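Local coordinates for acyl-coenzyme A oxidase acox-1.2 (Caenorhabditis elegans, PDB 5K3J), which catalyses the FAD-dependent first step of peroxisomal beta-oxidation on the side chains of ascaroside pheromones, desaturating the CoA thioester of a five-carbon omega-ascaroside and yielding hydrogen peroxide, at residues Ala491-Leu505 / Ala515-Leu529. Sequence-based numbering, arbitrary orientation.
Sequences ARRQAWKATEKFLKL and AWNKSAVELTRASRL. With ATP (adenosine-5'-triphosphate), chain D.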
ATOM      1  N   ALA A 491      18.493  18.896  -9.265  1.00 53.80           N
ATOM      2  CA  ALA A 491      17.535  18.976 -10.362  1.00 58.49           C
ATOM      3  C   ALA A 491      18.227  19.334 -11.673  1.00 61.11           C
ATOM      4  O   ALA A 491      18.281  18.519 -12.594  1.00 69.09           O
ATOM      5  CB  ALA A 491      16.455  19.999 -10.043  1.00 57.38           C
ATOM      6  N   ARG A 492      18.747  20.558 -11.744  1.00 70.42           N
ATOM      7  CA  ARG A 492      19.511  21.029 -12.896  1.00 70.39           C
ATOM      8  C   ARG A 492      20.611  20.045 -13.266  1.00 63.53           C
ATOM      9  O   ARG A 492      20.824  19.747 -14.442  1.00 61.47           O
ATOM     10  CB  ARG A 492      20.122  22.400 -12.605  1.00 72.25           C
ATOM     11  CG  ARG A 492      21.081  22.900 -13.673  1.00 72.03           C
ATOM     12  CD  ARG A 492      21.882  24.106 -13.191  1.00 72.77           C
ATOM     13  NE  ARG A 492      21.032  25.161 -12.643  1.00 69.09           N
ATOM     14  CZ  ARG A 492      20.959  25.466 -11.350  1.00 65.63           C
ATOM     15  NH1 ARG A 492      21.692  24.799 -10.465  1.00 67.10           N
ATOM     16  NH2 ARG A 492      20.158  26.441 -10.940  1.00 60.46           N
ATOM     17  N   ARG A 493      21.306  19.555 -12.242  1.00 74.66           N
ATOM     18  CA  ARG A 493      22.352  18.549 -12.397  1.00 76.95           C
ATOM     19  C   ARG A 493      21.835  17.349 -13.180  1.00 80.31           C
ATOM     20  O   ARG A 493      22.298  17.067 -14.285  1.00 76.54           O
ATOM     21  CB  ARG A 493      22.860  18.098 -11.024  1.00 79.30           C
ATOM     22  CG  ARG A 493      24.371  17.940 -10.900  1.00 76.56           C
ATOM     23  CD  ARG A 493      24.897  16.731 -11.659  1.00 74.89           C
ATOM     24  NE  ARG A 493      25.428  17.103 -12.966  1.00 77.43           N
ATOM     25  CZ  ARG A 493      26.266  16.352 -13.673  1.00 76.48           C
ATOM     26  NH1 ARG A 493      26.697  16.772 -14.856  1.00 78.26           N
ATOM     27  NH2 ARG A 493      26.679  15.184 -13.197  1.00 76.61           N
ATOM     28  N   GLN A 494      20.863  16.655 -12.595  1.00 64.91           N
ATOM     29  CA  GLN A 494      20.290  15.452 -13.187  1.00 65.11           C
ATOM     30  C   GLN A 494      19.646  15.727 -14.540  1.00 65.45           C
ATOM     31  O   GLN A 494      19.765  14.917 -15.458  1.00 67.43           O
ATOM     32  CB  GLN A 494      19.258  14.841 -12.238  1.00 62.57           C
ATOM     33  CG  GLN A 494      18.618  13.554 -12.735  1.00 57.93           C
ATOM     34  CD  GLN A 494      19.591  12.397 -12.780  1.00 60.19           C
ATOM     35  OE1 GLN A 494      20.520  12.321 -11.975  1.00 63.59           O
ATOM     36  NE2 GLN A 494      19.387  11.489 -13.727  1.00 57.00           N
ATOM     37  N   ALA A 495      18.960  16.864 -14.649  1.00 77.91           N
ATOM     38  CA  ALA A 495      18.275  17.251 -15.882  1.00 82.27           C
ATOM     39  C   ALA A 495      19.217  17.220 -17.081  1.00 81.76           C
ATOM     40  O   ALA A 495      18.926  16.582 -18.093  1.00 89.66           O
ATOM     41  CB  ALA A 495      17.657  18.636 -15.732  1.00 79.50           C
ATOM     42  N   TRP A 496      20.344  17.915 -16.958  1.00 71.29           N
ATOM     43  CA  TRP A 496      21.390  17.878 -17.971  1.00 74.74           C
ATOM     44  C   TRP A 496      21.999  16.486 -18.079  1.00 71.72           C
ATOM     45  O   TRP A 496      22.190  15.960 -19.176  1.00 70.90           O
ATOM     46  CB  TRP A 496      22.483  18.898 -17.648  1.00 76.16           C
ATOM     47  CG  TRP A 496      22.134  20.298 -18.017  1.00 73.65           C
ATOM     48  CD1 TRP A 496      21.488  21.215 -17.241  1.00 68.19           C
ATOM     49  CD2 TRP A 496      22.422  20.950 -19.258  1.00 71.97           C
ATOM     50  NE1 TRP A 496      21.353  22.398 -17.923  1.00 75.06           N
ATOM     51  CE2 TRP A 496      21.917  22.263 -19.164  1.00 74.98           C
ATOM     52  CE3 TRP A 496      23.055  20.554 -20.440  1.00 65.65           C
ATOM     53  CZ2 TRP A 496      22.025  23.180 -20.206  1.00 68.56           C
ATOM     54  CZ3 TRP A 496      23.162  21.466 -21.473  1.00 63.39           C
ATOM     55  CH2 TRP A 496      22.650  22.764 -21.350  1.00 65.23           C
ATOM     56  N   LYS A 497      22.293  15.900 -16.924  1.00 57.34           N
ATOM     57  CA  LYS A 497      22.939  14.595 -16.836  1.00 53.25           C
ATOM     58  C   LYS A 497      22.154  13.520 -17.579  1.00 49.36           C
ATOM     59  O   LYS A 497      22.738  12.645 -18.216  1.00 46.69           O
ATOM     60  CB  LYS A 497      23.116  14.197 -15.368  1.00 54.74           C
ATOM     61  CG  LYS A 497      24.183  13.144 -15.101  1.00 53.27           C
ATOM     62  CD  LYS A 497      23.594  11.751 -14.977  1.00 49.48           C
ATOM     63  CE  LYS A 497      24.662  10.760 -14.551  1.00 52.87           C
ATOM     64  NZ  LYS A 497      25.243  11.090 -13.218  1.00 53.05           N
ATOM     65  N   ALA A 498      20.828  13.590 -17.498  1.00 67.62           N
ATOM     66  CA  ALA A 498      19.979  12.608 -18.159  1.00 69.07           C
ATOM     67  C   ALA A 498      19.788  12.945 -19.636  1.00 62.66           C
ATOM     68  O   ALA A 498      19.759  12.054 -20.486  1.00 60.08           O
ATOM     69  CB  ALA A 498      18.631  12.510 -17.456  1.00 68.36           C
ATOM     70  N   THR A 499      19.667  14.235 -19.936  1.00 61.47           N
ATOM     71  CA  THR A 499      19.463  14.682 -21.309  1.00 63.19           C
ATOM     72  C   THR A 499      20.654  14.316 -22.194  1.00 62.72           C
ATOM     73  O   THR A 499      20.479  13.796 -23.297  1.00 61.89           O
ATOM     74  CB  THR A 499      19.219  16.206 -21.376  1.00 59.55           C
ATOM     75  OG1 THR A 499      17.969  16.521 -20.751  1.00 59.98           O
ATOM     76  CG2 THR A 499      19.190  16.682 -22.823  1.00 57.77           C
ATOM     77  N   GLU A 500      21.861  14.569 -21.696  1.00 95.41           N
ATOM     78  CA  GLU A 500      23.079  14.332 -22.466  1.00100.65           C
ATOM     79  C   GLU A 500      23.345  12.843 -22.669  1.00 98.26           C
ATOM     80  O   GLU A 500      23.991  12.452 -23.643  1.00 99.27           O
ATOM     81  CB  GLU A 500      24.275  14.988 -21.777  1.00107.48           C
ATOM     82  CG  GLU A 500      25.448  15.264 -22.700  1.00112.15           C
ATOM     83  CD  GLU A 500      25.882  16.715 -22.665  1.00111.63           C
ATOM     84  OE1 GLU A 500      25.450  17.448 -21.749  1.00101.21           O
ATOM     85  OE2 GLU A 500      26.652  17.126 -23.557  1.00105.31           O
ATOM     86  N   LYS A 501      22.861  12.018 -21.746  1.00 75.54           N
ATOM     87  CA  LYS A 501      22.977  10.573 -21.894  1.00 71.77           C
ATOM     88  C   LYS A 501      22.054  10.113 -23.009  1.00 68.04           C
ATOM     89  O   LYS A 501      22.443   9.314 -23.862  1.00 70.47           O
ATOM     90  CB  LYS A 501      22.643   9.847 -20.590  1.00 72.31           C
ATOM     91  CG  LYS A 501      22.564   8.332 -20.729  1.00 74.72           C
ATOM     92  CD  LYS A 501      22.444   7.650 -19.376  1.00 77.18           C
ATOM     93  CE  LYS A 501      22.137   6.165 -19.522  1.00 76.46           C
ATOM     94  NZ  LYS A 501      22.084   5.459 -18.208  1.00 72.44           N
ATOM     95  N   PHE A 502      20.829  10.628 -23.003  1.00 48.06           N
ATOM     96  CA  PHE A 502      19.892  10.360 -24.087  1.00 47.09           C
ATOM     97  C   PHE A 502      20.442  10.899 -25.407  1.00 47.44           C
ATOM     98  O   PHE A 502      20.311  10.251 -26.444  1.00 56.16           O
ATOM     99  CB  PHE A 502      18.519  10.960 -23.767  1.00 45.88           C
ATOM    100  CG  PHE A 502      17.644  11.173 -24.969  1.00 45.65           C
ATOM    101  CD1 PHE A 502      17.272  10.116 -25.785  1.00 46.95           C
ATOM    102  CD2 PHE A 502      17.163  12.437 -25.262  1.00 49.76           C
ATOM    103  CE1 PHE A 502      16.457  10.327 -26.885  1.00 46.13           C
ATOM    104  CE2 PHE A 502      16.350  12.649 -26.354  1.00 45.70           C
ATOM    105  CZ  PHE A 502      15.996  11.593 -27.167  1.00 45.78           C
ATOM    106  N   LEU A 503      21.080  12.066 -25.361  1.00 43.99           N
ATOM    107  CA  LEU A 503      21.712  12.649 -26.544  1.00 43.54           C
ATOM    108  C   LEU A 503      22.866  11.793 -27.068  1.00 46.25           C
ATOM    109  O   LEU A 503      22.966  11.545 -28.270  1.00 53.97           O
ATOM    110  CB  LEU A 503      22.217  14.063 -26.244  1.00 45.80           C
ATOM    111  CG  LEU A 503      21.146  15.145 -26.078  1.00 44.56           C
ATOM    112  CD1 LEU A 503      21.776  16.515 -25.849  1.00 44.43           C
ATOM    113  CD2 LEU A 503      20.208  15.167 -27.281  1.00 42.50           C
ATOM    114  N   LYS A 504      23.732  11.349 -26.160  1.00 54.21           N
ATOM    115  CA  LYS A 504      24.884  10.524 -26.521  1.00 56.10           C
ATOM    116  C   LYS A 504      24.471   9.238 -27.229  1.00 57.54           C
ATOM    117  O   LYS A 504      25.168   8.756 -28.123  1.00 68.56           O
ATOM    118  CB  LYS A 504      25.709  10.183 -25.276  1.00 60.69           C
ATOM    119  CG  LYS A 504      27.025  10.935 -25.162  1.00 64.80           C
ATOM    120  CD  LYS A 504      27.820  10.452 -23.959  1.00 66.64           C
ATOM    121  CE  LYS A 504      29.281  10.862 -24.055  1.00 66.89           C
ATOM    122  NZ  LYS A 504      29.450  12.330 -24.240  1.00 64.33           N
ATOM    123  N   LEU A 505      23.333   8.688 -26.820  1.00 63.03           N
ATOM    124  CA  LEU A 505      22.815   7.461 -27.408  1.00 65.47           C
ATOM    125  C   LEU A 505      22.308   7.693 -28.829  1.00 68.80           C
ATOM    126  O   LEU A 505      22.136   6.747 -29.592  1.00 71.39           O
ATOM    127  CB  LEU A 505      21.703   6.876 -26.532  1.00 63.41           C
ATOM    128  CG  LEU A 505      22.158   6.247 -25.211  1.00 60.04           C
ATOM    129  CD1 LEU A 505      21.043   6.287 -24.180  1.00 57.75           C
ATOM    130  CD2 LEU A 505      22.632   4.814 -25.431  1.00 59.63           C
ATOM    131  N   ALA A 515      16.757   5.153 -27.913  1.00 48.90           N
ATOM    132  CA  ALA A 515      17.613   6.048 -27.145  1.00 50.64           C
ATOM    133  C   ALA A 515      16.855   6.617 -25.952  1.00 51.42           C
ATOM    134  O   ALA A 515      17.397   6.734 -24.856  1.00 50.39           O
ATOM    135  CB  ALA A 515      18.133   7.168 -28.024  1.00 51.55           C
ATOM    136  N   TRP A 516      15.595   6.970 -26.180  1.00 48.15           N
ATOM    137  CA  TRP A 516      14.724   7.446 -25.112  1.00 47.06           C
ATOM    138  C   TRP A 516      14.487   6.353 -24.075  1.00 48.57           C
ATOM    139  O   TRP A 516      14.522   6.602 -22.869  1.00 51.73           O
ATOM    140  CB  TRP A 516      13.384   7.925 -25.675  1.00 47.47           C
ATOM    141  CG  TRP A 516      12.454   8.409 -24.616  1.00 45.83           C
ATOM    142  CD1 TRP A 516      11.414   7.722 -24.061  1.00 43.75           C
ATOM    143  CD2 TRP A 516      12.490   9.681 -23.964  1.00 43.73           C
ATOM    144  NE1 TRP A 516      10.795   8.491 -23.107  1.00 42.13           N
ATOM    145  CE2 TRP A 516      11.436   9.697 -23.028  1.00 45.33           C
ATOM    146  CE3 TRP A 516      13.306  10.807 -24.083  1.00 44.91           C
ATOM    147  CZ2 TRP A 516      11.179  10.795 -22.218  1.00 45.71           C
ATOM    148  CZ3 TRP A 516      13.048  11.897 -23.278  1.00 46.05           C
ATOM    149  CH2 TRP A 516      11.996  11.881 -22.355  1.00 47.47           C
ATOM    150  N   ASN A 517      14.244   5.142 -24.563  1.00 61.12           N
ATOM    151  CA  ASN A 517      13.917   4.003 -23.716  1.00 57.17           C
ATOM    152  C   ASN A 517      15.060   3.635 -22.773  1.00 60.86           C
ATOM    153  O   ASN A 517      14.839   3.371 -21.591  1.00 66.62           O
ATOM    154  CB  ASN A 517      13.546   2.801 -24.588  1.00 51.62           C
ATOM    155  CG  ASN A 517      13.007   1.631 -23.785  1.00 50.07           C
ATOM    156  OD1 ASN A 517      12.803   1.729 -22.576  1.00 47.42           O
ATOM    157  ND2 ASN A 517      12.762   0.517 -24.464  1.00 51.33           N
ATOM    158  N   LYS A 518      16.281   3.629 -23.298  1.00 47.23           N
ATOM    159  CA  LYS A 518      17.448   3.225 -22.520  1.00 46.26           C
ATOM    160  C   LYS A 518      17.833   4.243 -21.453  1.00 44.16           C
ATOM    161  O   LYS A 518      18.559   3.921 -20.515  1.00 42.31           O
ATOM    162  CB  LYS A 518      18.632   2.974 -23.452  1.00 47.65           C
ATOM    163  CG  LYS A 518      18.527   1.677 -24.226  1.00 52.29           C
ATOM    164  CD  LYS A 518      19.793   1.411 -25.016  1.00 54.94           C
ATOM    165  CE  LYS A 518      19.867  -0.038 -25.462  1.00 53.81           C
ATOM    166  NZ  LYS A 518      21.141  -0.339 -26.171  1.00 55.62           N
ATOM    167  N   SER A 519      17.344   5.469 -21.592  1.00 61.28           N
ATOM    168  CA  SER A 519      17.638   6.510 -20.614  1.00 66.56           C
ATOM    169  C   SER A 519      16.423   6.817 -19.746  1.00 63.95           C
ATOM    170  O   SER A 519      16.434   7.773 -18.975  1.00 62.49           O
ATOM    171  CB  SER A 519      18.107   7.784 -21.318  1.00 69.91           C
ATOM    172  OG  SER A 519      17.100   8.279 -22.177  1.00 74.10           O
ATOM    173  N   ALA A 520      15.388   5.990 -19.870  1.00 72.80           N
ATOM    174  CA  ALA A 520      14.074   6.285 -19.297  1.00 70.34           C
ATOM    175  C   ALA A 520      14.079   6.439 -17.776  1.00 68.26           C
ATOM    176  O   ALA A 520      13.294   7.212 -17.229  1.00 65.40           O
ATOM    177  CB  ALA A 520      13.075   5.209 -19.706  1.00 68.61           C
ATOM    178  N   VAL A 521      14.955   5.709 -17.092  1.00 54.88           N
ATOM    179  CA  VAL A 521      15.001   5.772 -15.633  1.00 58.41           C
ATOM    180  C   VAL A 521      15.645   7.070 -15.148  1.00 58.41           C
ATOM    181  O   VAL A 521      15.126   7.718 -14.239  1.00 57.69           O
ATOM    182  CB  VAL A 521      15.761   4.576 -15.032  1.00 59.90           C
ATOM    183  CG1 VAL A 521      15.791   4.681 -13.515  1.00 60.71           C
ATOM    184  CG2 VAL A 521      15.104   3.274 -15.448  1.00 60.16           C
ATOM    185  N   GLU A 522      16.769   7.443 -15.755  1.00 67.86           N
ATOM    186  CA  GLU A 522      17.446   8.696 -15.428  1.00 62.77           C
ATOM    187  C   GLU A 522      16.518   9.886 -15.625  1.00 58.62           C
ATOM    188  O   GLU A 522      16.494  10.813 -14.814  1.00 56.54           O
ATOM    189  CB  GLU A 522      18.701   8.874 -16.283  1.00 64.43           C
ATOM    190  CG  GLU A 522      19.831   7.932 -15.918  1.00 63.86           C
ATOM    191  CD  GLU A 522      20.304   8.125 -14.493  1.00 63.49           C
ATOM    192  OE1 GLU A 522      20.441   9.290 -14.062  1.00 57.56           O
ATOM    193  OE2 GLU A 522      20.534   7.112 -13.802  1.00 68.74           O
ATOM    194  N   LEU A 523      15.753   9.841 -16.710  1.00 34.32           N
ATOM    195  CA  LEU A 523      14.815  10.900 -17.056  1.00 33.81           C
ATOM    196  C   LEU A 523      13.712  11.060 -16.019  1.00 34.29           C
ATOM    197  O   LEU A 523      13.231  12.166 -15.778  1.00 38.50           O
ATOM    198  CB  LEU A 523      14.202  10.620 -18.427  1.00 33.41           C
ATOM    199  CG  LEU A 523      15.171  10.649 -19.607  1.00 34.27           C
ATOM    200  CD1 LEU A 523      14.543   9.980 -20.808  1.00 34.94           C
ATOM    201  CD2 LEU A 523      15.550  12.078 -19.929  1.00 36.12           C
ATOM    202  N   THR A 524      13.305   9.951 -15.412  1.00 41.79           N
ATOM    203  CA  THR A 524      12.281  10.002 -14.375  1.00 43.66           C
ATOM    204  C   THR A 524      12.867  10.496 -13.058  1.00 42.24           C
ATOM    205  O   THR A 524      12.163  11.085 -12.241  1.00 39.55           O
ATOM    206  CB  THR A 524      11.619   8.632 -14.140  1.00 44.87           C
ATOM    207  OG1 THR A 524      12.622   7.669 -13.791  1.00 50.61           O
ATOM    208  CG2 THR A 524      10.885   8.168 -15.388  1.00 44.52           C
ATOM    209  N   ARG A 525      14.156  10.245 -12.850  1.00 50.61           N
ATOM    210  CA  ARG A 525      14.842  10.778 -11.681  1.00 51.92           C
ATOM    211  C   ARG A 525      14.891  12.293 -11.794  1.00 48.70           C
ATOM    212  O   ARG A 525      14.760  13.011 -10.802  1.00 48.34           O
ATOM    213  CB  ARG A 525      16.254  10.208 -11.559  1.00 56.17           C
ATOM    214  CG  ARG A 525      16.316   8.692 -11.517  1.00 55.51           C
ATOM    215  CD  ARG A 525      17.754   8.210 -11.437  1.00 56.32           C
ATOM    216  NE  ARG A 525      17.862   6.757 -11.552  1.00 54.27           N
ATOM    217  CZ  ARG A 525      17.685   5.910 -10.544  1.00 49.14           C
ATOM    218  NH1 ARG A 525      17.383   6.365  -9.335  1.00 46.36           N
ATOM    219  NH2 ARG A 525      17.806   4.605 -10.744  1.00 54.51           N
ATOM    220  N   ALA A 526      15.075  12.766 -13.022  1.00 40.28           N
ATOM    221  CA  ALA A 526      15.094  14.192 -13.317  1.00 46.26           C
ATOM    222  C   ALA A 526      13.742  14.830 -13.026  1.00 51.32           C
ATOM    223  O   ALA A 526      13.666  15.872 -12.372  1.00 66.36           O
ATOM    224  CB  ALA A 526      15.487  14.429 -14.768  1.00 44.23           C
ATOM    225  N   SER A 527      12.680  14.201 -13.522  1.00 81.12           N
ATOM    226  CA  SER A 527      11.325  14.695 -13.315  1.00 81.96           C
ATOM    227  C   SER A 527      11.005  14.845 -11.831  1.00 81.89           C
ATOM    228  O   SER A 527      10.586  15.914 -11.392  1.00 88.54           O
ATOM    229  CB  SER A 527      10.307  13.766 -13.980  1.00 84.38           C
ATOM    230  OG  SER A 527      10.367  13.864 -15.394  1.00 87.70           O
ATOM    231  N   ARG A 528      11.213  13.774 -11.068  1.00 57.96           N
ATOM    232  CA  ARG A 528      10.956  13.778  -9.628  1.00 56.87           C
ATOM    233  C   ARG A 528      11.667  14.923  -8.911  1.00 53.10           C
ATOM    234  O   ARG A 528      11.066  15.615  -8.089  1.00 55.04           O
ATOM    235  CB  ARG A 528      11.374  12.441  -9.005  1.00 58.02           C
ATOM    236  CG  ARG A 528      10.312  11.359  -9.083  1.00 58.67           C
ATOM    237  CD  ARG A 528      10.702  10.121  -8.283  1.00 56.31           C
ATOM    238  NE  ARG A 528      11.312   9.089  -9.118  1.00 57.12           N
ATOM    239  CZ  ARG A 528      12.621   8.925  -9.272  1.00 60.51           C
ATOM    240  NH1 ARG A 528      13.468   9.729  -8.645  1.00 62.46           N
ATOM    241  NH2 ARG A 528      13.084   7.957 -10.051  1.00 59.37           N
ATOM    242  N   LEU A 529      12.942  15.119  -9.225  1.00 46.54           N
ATOM    243  CA  LEU A 529      13.714  16.204  -8.631  1.00 45.90           C
ATOM    244  C   LEU A 529      13.097  17.568  -8.942  1.00 47.93           C
ATOM    245  O   LEU A 529      12.987  18.420  -8.060  1.00 47.20           O
ATOM    246  CB  LEU A 529      15.166  16.152  -9.114  1.00 44.01           C
ATOM    247  CG  LEU A 529      16.000  15.005  -8.539  1.00 39.52           C
ATOM    248  CD1 LEU A 529      17.370  14.940  -9.191  1.00 36.85           C
ATOM    249  CD2 LEU A 529      16.128  15.162  -7.034  1.00 40.59           C
TER
HETATM  250  PG  ATP D 702      15.647   8.429  -6.476  1.00 59.59           P
HETATM  251  O1G ATP D 702      16.054   9.357  -7.595  1.00 56.67           O
HETATM  252  O2G ATP D 702      16.423   7.132  -6.439  1.00 57.30           O
HETATM  253  O3G ATP D 702      15.489   9.104  -5.134  1.00 55.49           O
HETATM  254  PB  ATP D 702      13.402   6.794  -6.099  1.00 62.02           P
HETATM  255  O1B ATP D 702      12.218   7.369  -5.354  1.00 53.05           O
HETATM  256  O2B ATP D 702      14.426   5.966  -5.359  1.00 59.57           O
HETATM  257  O3B ATP D 702      14.147   7.991  -6.878  1.00 62.15           O
HETATM  258  PA  ATP D 702      13.801   4.919  -8.112  1.00 50.60           P
HETATM  259  O1A ATP D 702      13.914   5.353  -9.555  1.00 43.74           O
HETATM  260  O2A ATP D 702      15.049   4.741  -7.279  1.00 45.88           O
HETATM  261  O3A ATP D 702      12.833   5.949  -7.343  1.00 51.54           O
HETATM  262  O5' ATP D 702      12.950   3.557  -8.048  1.00 52.01           O
HETATM  263  C5' ATP D 702      12.547   3.012  -6.792  1.00 44.70           C
HETATM  264  C4' ATP D 702      11.144   2.463  -6.982  1.00 44.88           C
HETATM  265  O4' ATP D 702      10.161   3.461  -6.689  1.00 43.77           O
HETATM  266  C3' ATP D 702      10.961   2.038  -8.429  1.00 44.37           C
HETATM  267  O3' ATP D 702      10.550   0.671  -8.480  1.00 41.39           O
HETATM  268  C2' ATP D 702       9.874   2.941  -8.972  1.00 43.42           C
HETATM  269  O2' ATP D 702       8.953   2.221  -9.793  1.00 47.76           O
HETATM  270  C1' ATP D 702       9.187   3.499  -7.735  1.00 42.22           C
HETATM  271  N9  ATP D 702       8.711   4.890  -7.945  1.00 46.01           N
HETATM  272  C8  ATP D 702       9.476   5.994  -7.905  1.00 45.83           C
HETATM  273  N7  ATP D 702       8.745   7.113  -8.132  1.00 48.05           N
HETATM  274  C5  ATP D 702       7.471   6.728  -8.320  1.00 42.58           C
HETATM  275  C6  ATP D 702       6.184   7.405  -8.607  1.00 41.20           C
HETATM  276  N6  ATP D 702       6.107   8.753  -8.739  1.00 43.15           N
HETATM  277  N1  ATP D 702       5.087   6.624  -8.727  1.00 40.06           N
HETATM  278  C2  ATP D 702       5.147   5.285  -8.598  1.00 41.86           C
HETATM  279  N3  ATP D 702       6.279   4.608  -8.342  1.00 41.09           N
HETATM  280  C4  ATP D 702       7.453   5.262  -8.194  1.00 44.78           C
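Q494 and E522 meet at the polar centre of this antiparallel helix pair, and each is a knob in a hole of the other helix. With CG anti to the backbone N (chi1 -178°) and a bend at chi2, Q494 lays its CG 3.6 Å from A526 CA and turns its amide toward E522. There NE2 donates to E522 OE1 and also to E522 O, 3.2 Å away, coming from above that carbonyl's plane while A526 N uses the opposite face. Small residues, A491, A495, A498 and A526, let the axes approach to 8.4 Å; A498 CB lies 3.8 Å from E522 CB. Beyond the break at S519, F502 CD1 edges up to A515 O, and W516 turns its edge onto the F502 face in a T-shaped pair, planes at 88°. Replacing Q494 with an alanine would probably leave E522 OE1 without its amide donor and open a gap beside A526 and L529.

Further out, E522 OE2 accepts from Y591 of the second subunit, also the strongest polar partner of R525, and makes a salt bridge with R525 NE (3.5 Å). R525 and R528 reach the ATP phosphates, R528 NH1 bonding O1G at 2.8 Å. The buried carboxylate thus joins Q494 to an ATP-binding arginine and the dimer interface, and its negative charge is likely to offset part of that arginine's.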